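Local coordinates for rhamnosidase B (Bacillus sp., PDB 2OKX), which hydrolyses terminal alpha-L-rhamnosyl linkages as a family 78 glycoside hydrolase, probably with inversion of configuration as in its family, at residues R143-Q148 against Y480-T485; Q209-V214 against P430-G435; H315-S320 against N401-L406; C568-Q573 against T857-H862; P612-Q617 against K658-H663. One frame throughout, in Å; residues are numbered along the deposited sequence.

Contact 1: R143-Q148 against Y480-T485; sequences RMACQQ and YGLDNT
Met-144 lies alongside Leu-482 and Asn-484, the three side chains pointing the same way. CB leads to a CG that stands anti to the backbone N (chi1 -167°) and meets Asp-483 O at 3.7 Å and Leu-482 CD1 at 3.9 Å. Past SD the extended chain ends in CE, which meets Leu-482 CD1 at 4.0 Å and Asn-484 OD1 at 3.8 Å. An alanine here, lacking CG, SD and CE, would probably leave Leu-482 CD1 with Ala-145 CB as its one apolar neighbour from segment 143-148 and open a gap beside Asn-484 OD1. The backbone carries the polar part: Asp-483 N donates to Met-144 O at 2.9 Å, in the carbonyl plane. A water also bonds Met-144 O and Asp-483 OD1, an oxygen whose strongest partner is His-315. A second water links Cys-146 N to Gly-481 O. This is buried loop-to-loop packing between domains, joining the N-terminal domain to an inverse gamma turn centred on Asp-483 in the concanavalin-like domain.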
# COMPACT_ATOMS: atom_id res chain seq x y z
N ARG A 143 -8.14 -10.27 -8.96
CA ARG A 143 -7.96 -9.78 -7.60
C ARG A 143 -6.72 -8.92 -7.81
O ARG A 143 -5.76 -9.35 -8.46
CB ARG A 143 -7.66 -10.94 -6.64
CG ARG A 143 -7.32 -10.50 -5.22
CD ARG A 143 -8.50 -9.86 -4.50
NE ARG A 143 -8.06 -9.20 -3.28
CZ ARG A 143 -7.70 -9.82 -2.16
NH1 ARG A 143 -7.72 -11.15 -2.09
NH2 ARG A 143 -7.27 -9.12 -1.12
N MET A 144 -6.73 -7.71 -7.29
CA MET A 144 -5.61 -6.79 -7.47
C MET A 144 -4.32 -7.25 -6.79
O MET A 144 -3.27 -7.31 -7.42
CB MET A 144 -6.00 -5.41 -6.96
CG MET A 144 -5.05 -4.29 -7.36
SD MET A 144 -5.84 -2.71 -7.03
CE MET A 144 -4.40 -1.59 -6.97
N ALA A 145 -4.42 -7.58 -5.51
CA ALA A 145 -3.27 -8.02 -4.74
C ALA A 145 -3.76 -8.61 -3.43
O ALA A 145 -4.91 -8.40 -3.04
CB ALA A 145 -2.34 -6.83 -4.45
N CYS A 146 -2.90 -9.35 -2.74
CA CYS A 146 -3.31 -9.94 -1.48
C CYS A 146 -3.73 -8.85 -0.50
O CYS A 146 -4.54 -9.09 0.39
CB CYS A 146 -2.18 -10.79 -0.88
SG CYS A 146 -0.68 -9.88 -0.39
N GLN A 147 -3.19 -7.65 -0.68
CA GLN A 147 -3.49 -6.53 0.21
C GLN A 147 -4.69 -5.69 -0.19
O GLN A 147 -5.29 -5.03 0.66
CB GLN A 147 -2.28 -5.58 0.31
CG GLN A 147 -0.93 -6.22 0.64
CD GLN A 147 -0.16 -6.61 -0.60
OE1 GLN A 147 -0.70 -6.60 -1.71
NE2 GLN A 147 1.11 -6.97 -0.43
N GLN A 148 -5.06 -5.72 -1.46
CA GLN A 148 -6.13 -4.86 -1.94
C GLN A 148 -7.41 -5.47 -2.49
O GLN A 148 -7.73 -6.62 -2.22
CB GLN A 148 -5.52 -3.89 -2.96
CG GLN A 148 -4.11 -3.43 -2.57
CD GLN A 148 -3.75 -2.09 -3.19
OE1 GLN A 148 -2.66 -1.91 -3.74
NE2 GLN A 148 -4.67 -1.14 -3.10
N TYR A 480 4.96 -7.49 -10.44
CA TYR A 480 4.63 -8.87 -10.08
C TYR A 480 3.98 -8.85 -8.71
O TYR A 480 4.52 -8.26 -7.77
CB TYR A 480 5.90 -9.73 -10.02
CG TYR A 480 6.71 -9.72 -11.29
CD1 TYR A 480 6.24 -10.31 -12.47
CD2 TYR A 480 7.96 -9.10 -11.33
CE1 TYR A 480 6.98 -10.27 -13.64
CE2 TYR A 480 8.71 -9.06 -12.49
CZ TYR A 480 8.22 -9.64 -13.65
OH TYR A 480 8.97 -9.59 -14.80
N GLY A 481 2.82 -9.50 -8.60
CA GLY A 481 2.10 -9.53 -7.33
C GLY A 481 1.05 -8.43 -7.26
O GLY A 481 0.31 -8.32 -6.28
N LEU A 482 0.98 -7.62 -8.31
CA LEU A 482 0.03 -6.52 -8.37
C LEU A 482 -0.57 -6.34 -9.75
O LEU A 482 0.10 -5.88 -10.67
CB LEU A 482 0.72 -5.21 -7.96
CG LEU A 482 -0.10 -3.93 -8.09
CD1 LEU A 482 -1.17 -3.89 -7.00
CD2 LEU A 482 0.82 -2.71 -7.98
N ASP A 483 -1.84 -6.71 -9.90
CA ASP A 483 -2.52 -6.52 -11.18
C ASP A 483 -2.98 -5.07 -11.17
O ASP A 483 -4.15 -4.77 -10.91
CB ASP A 483 -3.72 -7.46 -11.29
CG ASP A 483 -3.34 -8.84 -11.79
OD1 ASP A 483 -2.61 -9.56 -11.07
OD2 ASP A 483 -3.77 -9.19 -12.91
N ASN A 484 -2.03 -4.17 -11.44
CA ASN A 484 -2.26 -2.73 -11.44
C ASN A 484 -2.92 -2.34 -12.75
O ASN A 484 -2.39 -1.53 -13.52
CB ASN A 484 -0.90 -2.03 -11.30
CG ASN A 484 -0.97 -0.79 -10.46
OD1 ASN A 484 -1.87 -0.64 -9.63
ND2 ASN A 484 -0.00 0.10 -10.64
N THR A 485 -4.11 -2.88 -12.99
CA THR A 485 -4.78 -2.68 -14.26
C THR A 485 -6.30 -2.58 -14.25
O THR A 485 -6.96 -2.75 -13.23
CB THR A 485 -4.49 -3.88 -15.16
OG1 THR A 485 -5.13 -5.03 -14.59
CG2 THR A 485 -3.00 -4.17 -15.24
O HOH W 1 -2.72 -9.77 -8.35
O HOH W 2 -0.35 -9.99 -4.20

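Contact 2: Q209-V214 against P430-G435; sequences QSLSRV and PVFEDG
Leu-211 meets Pro-430 tip to tip, CD1 to CD at 3.8 Å, while its other methyl, CD2, sits at the edge of the Phe-432 ring, 3.7 Å from CZ. Over one face of that ring runs the aliphatic part of Arg-213 in a CH-pi contact: CB lies 3.8 Å from the centroid, and CD reaches CG of the ring at 3.7 Å. The polar contacts gather at the Arg-213 tip, where the chain bends at chi3 (67°). NH1 donates to Asp-434 O at 2.6 Å, nearly in line with the carbonyl bond and in the guanidinium plane. A water accepts from the same NH1 and donates to Asp-434 OD1, whose salt bridge is with Lys-215; Arg-213 NE pairs with Glu-408. Beside Arg-213 CG, Gly-435 would have no room for a CB. The loop thus folds over strand 207-215 just before entering strand 436-443, which pairs antiparallel with strand 207-215 in a beta sheet of the concanavalin-like part.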
# COMPACT_ATOMS: atom_id res chain seq x y z
N GLN A 209 6.22 8.43 -23.81
CA GLN A 209 7.52 7.80 -23.92
C GLN A 209 7.70 6.96 -25.17
O GLN A 209 8.77 6.95 -25.77
CB GLN A 209 7.78 6.94 -22.69
CG GLN A 209 9.10 6.20 -22.73
CD GLN A 209 9.35 5.43 -21.45
OE1 GLN A 209 9.51 6.02 -20.39
NE2 GLN A 209 9.37 4.11 -21.55
N SER A 210 6.65 6.25 -25.58
CA SER A 210 6.74 5.42 -26.77
C SER A 210 5.39 4.97 -27.29
O SER A 210 4.37 5.10 -26.62
CB SER A 210 7.58 4.17 -26.46
OG SER A 210 6.91 3.35 -25.51
N LEU A 211 5.42 4.44 -28.51
CA LEU A 211 4.23 3.90 -29.16
C LEU A 211 4.74 2.62 -29.80
O LEU A 211 5.82 2.60 -30.39
CB LEU A 211 3.69 4.86 -30.22
CG LEU A 211 2.36 4.41 -30.85
CD1 LEU A 211 1.60 5.60 -31.41
CD2 LEU A 211 2.63 3.38 -31.93
N SER A 212 3.98 1.54 -29.68
CA SER A 212 4.42 0.27 -30.25
C SER A 212 3.26 -0.52 -30.81
O SER A 212 2.11 -0.34 -30.40
CB SER A 212 5.10 -0.58 -29.17
OG SER A 212 6.18 0.09 -28.54
N ARG A 213 3.57 -1.38 -31.77
CA ARG A 213 2.56 -2.27 -32.34
C ARG A 213 2.81 -3.54 -31.53
O ARG A 213 3.92 -4.07 -31.54
CB ARG A 213 2.82 -2.53 -33.83
CG ARG A 213 1.85 -3.54 -34.44
CD ARG A 213 2.02 -3.63 -35.96
NE ARG A 213 3.30 -4.22 -36.36
CZ ARG A 213 3.46 -5.49 -36.72
NH1 ARG A 213 2.42 -6.31 -36.75
NH2 ARG A 213 4.66 -5.93 -37.07
N VAL A 214 1.80 -4.01 -30.82
CA VAL A 214 1.99 -5.19 -29.99
C VAL A 214 0.88 -6.24 -30.09
O VAL A 214 -0.18 -5.99 -30.66
CB VAL A 214 2.11 -4.77 -28.50
CG1 VAL A 214 3.18 -3.68 -28.35
CG2 VAL A 214 0.77 -4.27 -27.99
N PRO A 430 -2.73 5.63 -34.37
CA PRO A 430 -2.59 4.88 -35.61
C PRO A 430 -3.26 3.52 -35.46
O PRO A 430 -3.28 2.94 -34.38
CB PRO A 430 -1.08 4.77 -35.77
CG PRO A 430 -0.61 4.67 -34.35
CD PRO A 430 -1.43 5.76 -33.69
N VAL A 431 -3.82 3.03 -36.56
CA VAL A 431 -4.46 1.73 -36.56
C VAL A 431 -3.54 0.80 -37.33
O VAL A 431 -3.21 1.05 -38.49
CB VAL A 431 -5.83 1.76 -37.27
CG1 VAL A 431 -6.43 0.37 -37.29
CG2 VAL A 431 -6.75 2.73 -36.56
N PHE A 432 -3.09 -0.27 -36.67
CA PHE A 432 -2.20 -1.22 -37.31
C PHE A 432 -3.04 -2.33 -37.94
O PHE A 432 -4.05 -2.74 -37.39
CB PHE A 432 -1.23 -1.81 -36.29
CG PHE A 432 -0.31 -0.79 -35.68
CD1 PHE A 432 -0.34 -0.53 -34.31
CD2 PHE A 432 0.58 -0.07 -36.48
CE1 PHE A 432 0.49 0.44 -33.75
CE2 PHE A 432 1.41 0.90 -35.93
CZ PHE A 432 1.36 1.15 -34.56
N GLU A 433 -2.61 -2.80 -39.11
CA GLU A 433 -3.34 -3.85 -39.79
C GLU A 433 -3.30 -5.14 -38.99
O GLU A 433 -4.29 -5.86 -38.90
CB GLU A 433 -2.77 -4.09 -41.19
CG GLU A 433 -3.61 -5.06 -42.01
CD GLU A 433 -2.99 -5.40 -43.33
OE1 GLU A 433 -1.90 -6.01 -43.34
OE2 GLU A 433 -3.59 -5.07 -44.38
N ASP A 434 -2.14 -5.43 -38.41
CA ASP A 434 -1.97 -6.64 -37.62
C ASP A 434 -1.31 -6.35 -36.28
O ASP A 434 -0.08 -6.36 -36.16
CB ASP A 434 -1.11 -7.65 -38.38
CG ASP A 434 -1.05 -9.00 -37.69
OD1 ASP A 434 -0.11 -9.76 -37.97
OD2 ASP A 434 -1.94 -9.29 -36.87
N GLY A 435 -2.12 -6.09 -35.26
CA GLY A 435 -1.58 -5.81 -33.95
C GLY A 435 -2.31 -4.69 -33.23
O GLY A 435 -3.11 -3.97 -33.83
O HOH W 3 2.44 -9.09 -37.60

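Contact 3: H315-S320 against N401-L406; sequences HFAIDS and NVWRTL
Trp-403 CG stands anti to its backbone N (chi1 179°), which sends the indole across from the chain leaving helix 397-402 to Ala-317 and Asp-319 CB on strand 314-320; Asp-319 CG, likewise anti (chi1 -169°), is carried to the methyl of Thr-405. The six-membered part of the indole does the touching. Its CE3 lies 3.6 Å from Ala-317 CB, which comes in at the ring edge, and its CH2 lies 3.6 Å from Asp-319 CB, which approaches obliquely. Two residues further along, Thr-405 reaches Asp-319 tip to tip. Its methyl CG2 is 3.5 Å from Asp-319 CG and almost equally close to both carboxylate oxygens, and it also rests over one face of the Trp-403 ring, toward the rim. No direct hydrogen bond joins the two segments. Instead a water donates to Asp-319 OD2 at 2.7 Å and accepts from Thr-405 OG1 at 2.7 Å. Lys-218 forms a salt bridge with the same OD2, and Tyr-289 meets the Trp-403 ring edge to face. The chemistry is therefore mainly van der Waals, with one water serving both polar tips, and the lysine would probably favour the charged form of Asp-319.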
# COMPACT_ATOMS: atom_id res chain seq x y z
N HIS A 315 -1.07 -16.13 -12.70
CA HIS A 315 -1.22 -16.01 -14.15
C HIS A 315 -0.80 -17.21 -14.97
O HIS A 315 0.19 -17.87 -14.67
CB HIS A 315 -0.47 -14.76 -14.61
CG HIS A 315 -1.06 -13.49 -14.10
ND1 HIS A 315 -2.02 -12.79 -14.78
CD2 HIS A 315 -0.89 -12.84 -12.92
CE1 HIS A 315 -2.43 -11.76 -14.05
NE2 HIS A 315 -1.76 -11.77 -12.92
N PHE A 316 -1.57 -17.47 -16.03
CA PHE A 316 -1.32 -18.59 -16.93
C PHE A 316 -1.60 -18.12 -18.36
O PHE A 316 -2.65 -17.54 -18.64
CB PHE A 316 -2.28 -19.74 -16.59
CG PHE A 316 -2.04 -20.99 -17.39
CD1 PHE A 316 -3.09 -21.85 -17.67
CD2 PHE A 316 -0.76 -21.33 -17.82
CE1 PHE A 316 -2.87 -23.04 -18.38
CE2 PHE A 316 -0.53 -22.51 -18.52
CZ PHE A 316 -1.59 -23.36 -18.80
N ALA A 317 -0.66 -18.37 -19.27
CA ALA A 317 -0.84 -17.96 -20.66
C ALA A 317 -0.33 -19.02 -21.62
O ALA A 317 0.54 -19.82 -21.27
CB ALA A 317 -0.12 -16.63 -20.92
N ILE A 318 -0.87 -19.02 -22.83
CA ILE A 318 -0.47 -19.97 -23.85
C ILE A 318 -0.51 -19.30 -25.22
O ILE A 318 -1.41 -18.51 -25.51
CB ILE A 318 -1.42 -21.19 -23.90
CG1 ILE A 318 -1.50 -21.85 -22.53
CG2 ILE A 318 -0.92 -22.18 -24.94
CD1 ILE A 318 -2.50 -23.00 -22.46
N ASP A 319 0.48 -19.60 -26.05
CA ASP A 319 0.52 -19.03 -27.39
C ASP A 319 1.14 -20.04 -28.36
O ASP A 319 1.96 -20.87 -27.96
CB ASP A 319 1.33 -17.73 -27.42
CG ASP A 319 1.18 -16.98 -28.73
OD1 ASP A 319 2.07 -17.10 -29.59
OD2 ASP A 319 0.16 -16.27 -28.89
N SER A 320 0.72 -19.97 -29.62
CA SER A 320 1.23 -20.88 -30.64
C SER A 320 0.85 -20.41 -32.04
O SER A 320 -0.14 -19.70 -32.22
CB SER A 320 0.66 -22.28 -30.42
OG SER A 320 1.10 -23.17 -31.44
N ASN A 401 0.55 -7.84 -20.77
CA ASN A 401 1.62 -6.84 -20.80
C ASN A 401 2.97 -7.45 -20.46
O ASN A 401 3.99 -7.07 -21.03
CB ASN A 401 1.30 -5.69 -19.84
CG ASN A 401 0.63 -4.53 -20.54
OD1 ASN A 401 1.26 -3.78 -21.28
ND2 ASN A 401 -0.68 -4.39 -20.32
N VAL A 402 2.98 -8.41 -19.53
CA VAL A 402 4.21 -9.07 -19.14
C VAL A 402 4.73 -9.92 -20.30
O VAL A 402 5.93 -9.96 -20.56
CB VAL A 402 4.00 -9.97 -17.91
CG1 VAL A 402 5.25 -10.79 -17.63
CG2 VAL A 402 3.67 -9.09 -16.71
N TRP A 403 3.83 -10.60 -20.99
CA TRP A 403 4.24 -11.40 -22.13
C TRP A 403 3.55 -10.90 -23.38
O TRP A 403 2.34 -11.10 -23.56
CB TRP A 403 3.92 -12.89 -21.93
CG TRP A 403 4.32 -13.77 -23.10
CD1 TRP A 403 5.23 -13.48 -24.08
CD2 TRP A 403 3.84 -15.09 -23.38
NE1 TRP A 403 5.36 -14.54 -24.94
CE2 TRP A 403 4.52 -15.55 -24.54
CE3 TRP A 403 2.92 -15.94 -22.76
CZ2 TRP A 403 4.30 -16.82 -25.09
CZ3 TRP A 403 2.70 -17.21 -23.31
CH2 TRP A 403 3.38 -17.63 -24.46
N ARG A 404 4.32 -10.22 -24.22
CA ARG A 404 3.82 -9.69 -25.48
C ARG A 404 4.53 -10.52 -26.54
O ARG A 404 5.76 -10.52 -26.61
CB ARG A 404 4.19 -8.20 -25.63
CG ARG A 404 3.51 -7.28 -24.62
CD ARG A 404 4.02 -5.85 -24.72
NE ARG A 404 5.47 -5.77 -24.49
CZ ARG A 404 6.20 -4.68 -24.67
NH1 ARG A 404 5.64 -3.55 -25.08
NH2 ARG A 404 7.51 -4.73 -24.47
N THR A 405 3.75 -11.24 -27.34
CA THR A 405 4.31 -12.07 -28.40
C THR A 405 4.90 -11.21 -29.50
O THR A 405 5.68 -11.68 -30.33
CB THR A 405 3.23 -13.00 -28.97
OG1 THR A 405 2.08 -12.23 -29.35
CG2 THR A 405 2.80 -14.02 -27.91
N LEU A 406 4.52 -9.93 -29.50
CA LEU A 406 5.03 -8.96 -30.46
C LEU A 406 5.12 -7.61 -29.76
O LEU A 406 4.18 -7.20 -29.09
CB LEU A 406 4.09 -8.84 -31.66
CG LEU A 406 4.41 -7.65 -32.57
CD1 LEU A 406 5.73 -7.91 -33.29
CD2 LEU A 406 3.29 -7.42 -33.57
O HOH W 4 -0.03 -13.79 -29.83

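Contact 4: C568-Q573 against T857-H862; sequences CPSYEQ and TRSHCH
Two buried loops of the six-hairpin (alpha-barrel) glycosidase domain meet here, one ahead of helix 577-590 and one ahead of helix 868-876, beside bound glycerol that probably came from the crystallisation liquor but may mark a pocket. Arg-858 grips Glu-572 end-on, giving NH1 at 3.0 Å and NH2 at 3.1 Å to the single oxygen OE1. OE1 offers its anti lone pair to NH1, while NH2 meets it on the anti side, 33° out of the carboxylate plane, the two flat groups standing 77° apart. Between CB and the guanidinium, Arg-858 CG lies over one face of the Tyr-571 ring, 4.1 Å from its centroid. At the far end of that ring, a water accepts from Tyr-571 OH and donates to Arg-858 O. Nearer the start of loop 568-573, Pro-569 CD meets Cys-861 SG at 3.8 Å. Glycerol also bonds Glu-572 OE1, Trp-576 holds OE2, and Glu-841 pairs with Arg-858 NH2. With two acids gripping it, the guanidinium is probably held against rotation, tying both loops together at the glycerol.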
# COMPACT_ATOMS: atom_id res chain seq x y z
N CYS A 568 3.03 2.26 0.81
CA CYS A 568 3.26 2.69 -0.56
C CYS A 568 1.94 2.84 -1.32
O CYS A 568 0.92 2.29 -0.92
CB CYS A 568 4.17 1.69 -1.29
SG CYS A 568 3.52 -0.00 -1.38
N PRO A 569 1.95 3.60 -2.42
CA PRO A 569 0.74 3.82 -3.22
C PRO A 569 0.49 2.77 -4.30
O PRO A 569 -0.62 2.68 -4.84
CB PRO A 569 0.98 5.20 -3.82
CG PRO A 569 2.46 5.13 -4.13
CD PRO A 569 3.04 4.49 -2.87
N SER A 570 1.51 1.98 -4.62
CA SER A 570 1.37 0.98 -5.67
C SER A 570 0.96 -0.41 -5.18
O SER A 570 -0.22 -0.77 -5.25
CB SER A 570 2.68 0.87 -6.47
OG SER A 570 3.78 0.56 -5.63
N TYR A 571 1.92 -1.19 -4.69
CA TYR A 571 1.64 -2.55 -4.24
C TYR A 571 0.62 -2.76 -3.13
O TYR A 571 -0.22 -3.66 -3.25
CB TYR A 571 2.94 -3.26 -3.82
CG TYR A 571 3.94 -3.43 -4.95
CD1 TYR A 571 4.85 -2.42 -5.25
CD2 TYR A 571 3.94 -4.57 -5.75
CE1 TYR A 571 5.73 -2.54 -6.32
CE2 TYR A 571 4.81 -4.70 -6.82
CZ TYR A 571 5.70 -3.68 -7.11
OH TYR A 571 6.53 -3.78 -8.20
N GLU A 572 0.66 -1.95 -2.08
CA GLU A 572 -0.24 -2.19 -0.96
C GLU A 572 -1.27 -1.14 -0.52
O GLU A 572 -2.44 -1.48 -0.32
CB GLU A 572 0.60 -2.61 0.26
CG GLU A 572 1.78 -3.51 -0.13
CD GLU A 572 2.39 -4.25 1.05
OE1 GLU A 572 3.53 -4.76 0.91
OE2 GLU A 572 1.74 -4.33 2.11
N GLN A 573 -0.85 0.11 -0.37
CA GLN A 573 -1.77 1.17 0.08
C GLN A 573 -2.30 0.78 1.46
O GLN A 573 -3.44 1.07 1.82
CB GLN A 573 -2.93 1.32 -0.91
CG GLN A 573 -2.54 1.90 -2.27
CD GLN A 573 -3.62 1.73 -3.33
OE1 GLN A 573 -4.81 1.81 -3.05
NE2 GLN A 573 -3.19 1.51 -4.58
N THR A 857 14.80 -2.27 -6.29
CA THR A 857 13.95 -2.33 -5.11
C THR A 857 12.59 -2.86 -5.57
O THR A 857 12.34 -2.93 -6.78
CB THR A 857 13.75 -0.90 -4.52
OG1 THR A 857 12.88 -0.95 -3.39
CG2 THR A 857 13.14 0.02 -5.58
N ARG A 858 11.72 -3.24 -4.64
CA ARG A 858 10.39 -3.71 -5.03
C ARG A 858 9.58 -2.45 -5.29
O ARG A 858 9.34 -2.06 -6.43
CB ARG A 858 9.73 -4.53 -3.91
CG ARG A 858 8.31 -4.96 -4.28
CD ARG A 858 7.53 -5.54 -3.10
NE ARG A 858 7.35 -4.58 -2.01
CZ ARG A 858 6.24 -4.49 -1.28
NH1 ARG A 858 5.21 -5.29 -1.52
NH2 ARG A 858 6.16 -3.61 -0.28
N SER A 859 9.17 -1.80 -4.20
CA SER A 859 8.42 -0.55 -4.28
C SER A 859 9.39 0.62 -4.45
O SER A 859 10.41 0.69 -3.76
CB SER A 859 7.60 -0.35 -3.01
OG SER A 859 7.18 0.99 -2.89
N HIS A 860 9.07 1.53 -5.36
CA HIS A 860 9.93 2.69 -5.60
C HIS A 860 9.45 3.91 -4.83
O HIS A 860 10.04 4.98 -4.94
CB HIS A 860 9.97 3.01 -7.10
CG HIS A 860 10.78 2.03 -7.90
ND1 HIS A 860 11.97 2.37 -8.50
CD2 HIS A 860 10.58 0.72 -8.15
CE1 HIS A 860 12.48 1.30 -9.09
NE2 HIS A 860 11.66 0.29 -8.89
N CYS A 861 8.39 3.74 -4.04
CA CYS A 861 7.83 4.85 -3.28
C CYS A 861 7.36 4.38 -1.90
O CYS A 861 6.22 3.95 -1.75
CB CYS A 861 6.66 5.47 -4.06
SG CYS A 861 5.89 6.94 -3.29
N HIS A 862 8.25 4.47 -0.91
CA HIS A 862 7.96 4.06 0.47
C HIS A 862 8.34 5.23 1.37
O HIS A 862 9.52 5.51 1.55
CB HIS A 862 8.79 2.83 0.86
CG HIS A 862 8.01 1.55 0.88
ND1 HIS A 862 7.85 0.80 2.03
CD2 HIS A 862 7.36 0.89 -0.10
CE1 HIS A 862 7.13 -0.27 1.75
NE2 HIS A 862 6.83 -0.25 0.46
O HOH W 5 5.20 2.03 -4.24
O HOH W 6 7.82 -1.44 -8.78

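Contact 5: P612-Q617 against K658-H663; sequences PLYLDQ and KHTLTH
This is loop-on-helix packing inside the six-hairpin glycosidase domain, where the turn at Pro-612 to Tyr-614 lies against helix 647-665. One direct hydrogen bond crosses it: Thr-660 OG1, anti to its own backbone N (chi1 -167°), donates to Pro-612 O at 2.7 Å, in the carbonyl plane. Thr-660 CB meanwhile sits over one face of the Tyr-614 ring, 3.8 Å from the centroid. Pro-612 is laid on His-663, its CB 3.5 Å from the centroid of the imidazole and its CG 3.5 Å from CD2. That ring is held by its ND1, which donates to His-659 O one turn earlier at 2.9 Å. An alanine in place of His-663 would probably strip Pro-612 CB and CG of the imidazole face they pack against. On the Tyr-614 side, His-659 CD2 meets Tyr-614 OH at 3.3 Å, the hydroxyl near the histidine plane and bonded to Ala-656 O. Helix 627-644 adjoins the contact, with Thr-630 touching Tyr-614 and Thr-660 and Trp-633 meeting the Tyr-614 ring edge to face.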
# COMPACT_ATOMS: atom_id res chain seq x y z
N PRO A 612 -3.17 -8.84 22.11
CA PRO A 612 -2.70 -7.75 22.97
C PRO A 612 -1.36 -7.19 22.50
O PRO A 612 -0.93 -6.13 22.96
CB PRO A 612 -2.61 -8.40 24.34
CG PRO A 612 -2.24 -9.82 24.01
CD PRO A 612 -3.18 -10.12 22.86
N LEU A 613 -0.70 -7.91 21.59
CA LEU A 613 0.59 -7.48 21.06
C LEU A 613 0.39 -6.48 19.92
O LEU A 613 1.33 -5.81 19.49
CB LEU A 613 1.39 -8.69 20.57
CG LEU A 613 1.68 -9.77 21.62
CD1 LEU A 613 2.52 -10.88 20.99
CD2 LEU A 613 2.41 -9.16 22.82
N TYR A 614 -0.86 -6.40 19.44
CA TYR A 614 -1.27 -5.48 18.37
C TYR A 614 -0.75 -5.81 16.97
O TYR A 614 0.42 -6.16 16.79
CB TYR A 614 -0.90 -4.04 18.74
CG TYR A 614 -1.60 -3.53 20.00
CD1 TYR A 614 -1.23 -2.31 20.58
CD2 TYR A 614 -2.62 -4.26 20.61
CE1 TYR A 614 -1.87 -1.84 21.73
CE2 TYR A 614 -3.26 -3.80 21.76
CZ TYR A 614 -2.88 -2.59 22.32
OH TYR A 614 -3.51 -2.15 23.46
N LEU A 615 -1.64 -5.69 15.98
CA LEU A 615 -1.30 -5.98 14.58
C LEU A 615 -0.32 -4.98 13.98
O LEU A 615 -0.33 -3.80 14.33
CB LEU A 615 -2.58 -6.02 13.74
CG LEU A 615 -3.22 -7.40 13.54
CD1 LEU A 615 -3.34 -8.12 14.87
CD2 LEU A 615 -4.58 -7.25 12.87
N ASP A 616 0.52 -5.47 13.07
CA ASP A 616 1.53 -4.64 12.42
C ASP A 616 0.98 -3.74 11.31
O ASP A 616 1.67 -2.86 10.82
CB ASP A 616 2.69 -5.51 11.92
CG ASP A 616 2.22 -6.76 11.19
OD1 ASP A 616 2.97 -7.76 11.20
OD2 ASP A 616 1.12 -6.74 10.59
N GLN A 617 -0.27 -3.99 10.91
CA GLN A 617 -0.97 -3.17 9.91
C GLN A 617 -2.46 -3.26 10.25
O GLN A 617 -2.95 -4.33 10.59
CB GLN A 617 -0.67 -3.63 8.47
CG GLN A 617 -0.32 -5.09 8.27
CD GLN A 617 -1.53 -6.00 8.27
OE1 GLN A 617 -2.42 -5.88 7.43
NE2 GLN A 617 -1.56 -6.92 9.23
N LYS A 658 -0.17 0.79 28.02
CA LYS A 658 0.12 -0.01 29.20
C LYS A 658 -0.28 -1.47 28.94
O LYS A 658 0.48 -2.40 29.23
CB LYS A 658 -0.66 0.54 30.40
CG LYS A 658 -0.44 -0.19 31.71
CD LYS A 658 -1.27 0.47 32.81
CE LYS A 658 -1.06 -0.22 34.15
NZ LYS A 658 0.37 -0.17 34.57
N HIS A 659 -1.47 -1.64 28.37
CA HIS A 659 -2.00 -2.96 28.06
C HIS A 659 -1.06 -3.82 27.22
O HIS A 659 -0.78 -4.97 27.58
CB HIS A 659 -3.35 -2.81 27.34
CG HIS A 659 -3.94 -4.10 26.89
ND1 HIS A 659 -4.36 -5.08 27.78
CD2 HIS A 659 -4.19 -4.59 25.65
CE1 HIS A 659 -4.83 -6.11 27.10
NE2 HIS A 659 -4.74 -5.84 25.81
N THR A 660 -0.58 -3.28 26.10
CA THR A 660 0.30 -4.06 25.23
C THR A 660 1.67 -4.32 25.85
O THR A 660 2.22 -5.41 25.70
CB THR A 660 0.46 -3.37 23.85
OG1 THR A 660 1.08 -4.30 22.94
CG2 THR A 660 1.33 -2.12 23.95
N LEU A 661 2.23 -3.33 26.55
CA LEU A 661 3.53 -3.52 27.17
C LEU A 661 3.46 -4.61 28.24
O LEU A 661 4.39 -5.40 28.41
CB LEU A 661 4.03 -2.22 27.80
CG LEU A 661 4.62 -1.20 26.82
CD1 LEU A 661 5.04 0.06 27.58
CD2 LEU A 661 5.81 -1.81 26.10
N THR A 662 2.34 -4.65 28.96
CA THR A 662 2.14 -5.65 30.00
C THR A 662 2.26 -7.05 29.39
O THR A 662 2.93 -7.92 29.95
CB THR A 662 0.75 -5.51 30.66
OG1 THR A 662 0.69 -4.27 31.37
CG2 THR A 662 0.49 -6.67 31.62
N HIS A 663 1.63 -7.25 28.24
CA HIS A 663 1.68 -8.55 27.59
C HIS A 663 3.03 -8.88 26.94
O HIS A 663 3.39 -10.05 26.84
CB HIS A 663 0.54 -8.68 26.57
CG HIS A 663 -0.80 -8.82 27.21
ND1 HIS A 663 -1.46 -7.75 27.80
CD2 HIS A 663 -1.58 -9.90 27.42
CE1 HIS A 663 -2.59 -8.18 28.33
NE2 HIS A 663 -2.69 -9.48 28.12

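In the fold
Contacts 1 to 3 knit the beta-rich domains, and contacts 4 and 5 belong to the helical glycosidase domain. Contacts 2 and 3 are nested within the chain loop closed by contact 1, and contact 5 within that closed by contact 4. Contact 1 is the junction: its Asp-483 OD1 lies 3.0 Å from His-315 NE2 of contact 3, and Gln-148 packs on the loop 568-573 of contact 4, their centres about 12 Å apart. Contacts 2 and 3 touch where Val-214 CB lies 3.2 Å from Leu-406 O. Glycerol is bound at contacts 2, 3 and 4; the buried one at contact 4 may mark a pocket. Contacts 2 and 5 lie on opposite sides of the chain's centre, their centres about 55 Å apart.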